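Side-chain contact in polyhedrin (Antheraea mylitta cypovirus 4, PDB 5A9C), which probably packs into the micron-sized crystalline polyhedra in which the insect virus is occluded: residues A[126-129]-A[133-136]. Sequence-based numbering, arbitrary orientation.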
loop_
_atom_site.group_PDB
_atom_site.type_symbol
_atom_site.label_atom_id
_atom_site.label_comp_id
_atom_site.label_asym_id
_atom_site.label_seq_id
_atom_site.Cartn_x
_atom_site.Cartn_y
_atom_site.Cartn_z
ATOM N N LEU A 126 -11.162 -17.421 17.170
ATOM C CA LEU A 126 -9.900 -17.880 16.603
ATOM C C LEU A 126 -9.436 -19.145 17.324
ATOM O O LEU A 126 -9.180 -19.122 18.527
ATOM C CB LEU A 126 -8.838 -16.786 16.717
ATOM C CG LEU A 126 -9.249 -15.373 16.285
ATOM C CD1 LEU A 126 -8.077 -14.408 16.425
ATOM C CD2 LEU A 126 -9.782 -15.362 14.861
ATOM N N ARG A 127 -9.332 -20.247 16.585
ATOM C CA ARG A 127 -9.006 -21.541 17.181
ATOM C C ARG A 127 -7.505 -21.702 17.403
ATOM O O ARG A 127 -6.705 -21.376 16.528
ATOM C CB ARG A 127 -9.514 -22.681 16.294
ATOM C CG ARG A 127 -10.993 -22.595 15.940
ATOM C CD ARG A 127 -11.400 -23.727 14.999
ATOM N NE ARG A 127 -11.077 -25.043 15.546
ATOM C CZ ARG A 127 -11.269 -26.192 14.905
ATOM N NH1 ARG A 127 -11.785 -26.198 13.683
ATOM N NH2 ARG A 127 -10.941 -27.340 15.487
ATOM N N LYS A 128 -7.131 -22.217 18.570
ATOM C CA LYS A 128 -5.725 -22.438 18.898
ATOM C C LYS A 128 -5.139 -23.605 18.110
ATOM O O LYS A 128 -5.660 -24.717 18.155
ATOM C CB LYS A 128 -5.551 -22.707 20.397
ATOM C CG LYS A 128 -5.939 -21.554 21.307
ATOM C CD LYS A 128 -5.673 -21.915 22.761
ATOM C CE LYS A 128 -6.216 -20.863 23.714
ATOM N NZ LYS A 128 -5.973 -21.237 25.137
ATOM N N ALA A 129 -4.049 -23.347 17.397
ATOM C CA ALA A 129 -3.366 -24.384 16.631
ATOM C C ALA A 129 -1.916 -24.518 17.090
ATOM O O ALA A 129 -1.063 -25.016 16.356
ATOM C CB ALA A 129 -3.432 -24.074 15.141
ATOM N N SER A 133 0.178 -20.123 16.832
ATOM C CA SER A 133 -0.794 -20.090 15.742
ATOM C C SER A 133 -2.261 -20.096 16.161
ATOM O O SER A 133 -2.644 -20.757 17.126
ATOM C CB SER A 133 -0.544 -21.264 14.792
ATOM O OG SER A 133 0.757 -21.215 14.237
ATOM N N ARG A 134 -3.073 -19.351 15.413
ATOM C CA ARG A 134 -4.528 -19.432 15.505
ATOM C C ARG A 134 -5.108 -19.564 14.098
ATOM O O ARG A 134 -4.491 -19.139 13.123
ATOM C CB ARG A 134 -5.107 -18.183 16.178
ATOM C CG ARG A 134 -4.549 -17.873 17.553
ATOM C CD ARG A 134 -4.965 -18.911 18.573
ATOM N NE ARG A 134 -4.730 -18.449 19.935
ATOM C CZ ARG A 134 -3.584 -18.598 20.593
ATOM N NH1 ARG A 134 -2.549 -19.198 20.014
ATOM N NH2 ARG A 134 -3.473 -18.142 21.835
ATOM N N ALA A 135 -6.293 -20.154 13.985
ATOM C CA ALA A 135 -6.954 -20.250 12.689
ATOM C C ALA A 135 -8.466 -20.164 12.844
ATOM O O ALA A 135 -9.024 -20.599 13.850
ATOM C CB ALA A 135 -6.556 -21.535 11.975
ATOM N N VAL A 136 -9.130 -19.595 11.846
ATOM C CA VAL A 136 -10.576 -19.455 11.901
ATOM C C VAL A 136 -11.162 -19.638 10.514
ATOM O O VAL A 136 -10.599 -19.165 9.525
ATOM C CB VAL A 136 -10.991 -18.072 12.466
ATOM C CG1 VAL A 136 -10.451 -16.954 11.593
ATOM C CG2 VAL A 136 -12.505 -17.975 12.588
#
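K128 and R134 run alongside each other in the same direction on one face of an antiparallel sheet, at its edge. In R134 the bend at chi2 (-68°) lays CD against K128 CA, 3.6 Å away, and chi4 (-87°) turns the guanidinium so that K128 CG sits over one face, toward its rim, 3.6 Å from R134 NE. K128 runs extended beyond CG, and its ammonium stays out of contact with the arginine's charged end; W92 adds a cation-pi contact to R134. Turned this way, R134 NH1 donates in the guanidinium plane to S133 O (3.3 Å). A129 N reaches S133 O from the opposite face of the carbonyl plane, at 3.0 Å. The two segments form a beta hairpin, with R127 and A135 the hydrogen-bonded pair and K128 and R134 the non-hydrogen-bonded one; strand 127-128 lies at the margin of the chain's six-stranded antiparallel sheet, with strand 133-139 next inside. R127 N to A135 O (2.8 Å) and A135 N to R127 O (2.9 Å) close the reciprocal pair, and R134 CA adds a CA-H...O contact to R127 O. On the face of R127 and A135, the arginine's CB passes 3.2 Å from A135 O before the chain bends at chi3 (56°) and leads away to a hydrogen bond from NH1 to G204 O, while I200 touches both side chains. L126 CD2 meets V136 CG1 at 3.7 Å, and at the turn end A129 CB abuts CB of S133, and S133 OG is hydrogen-bonded to N87 OD1 and S210 OG.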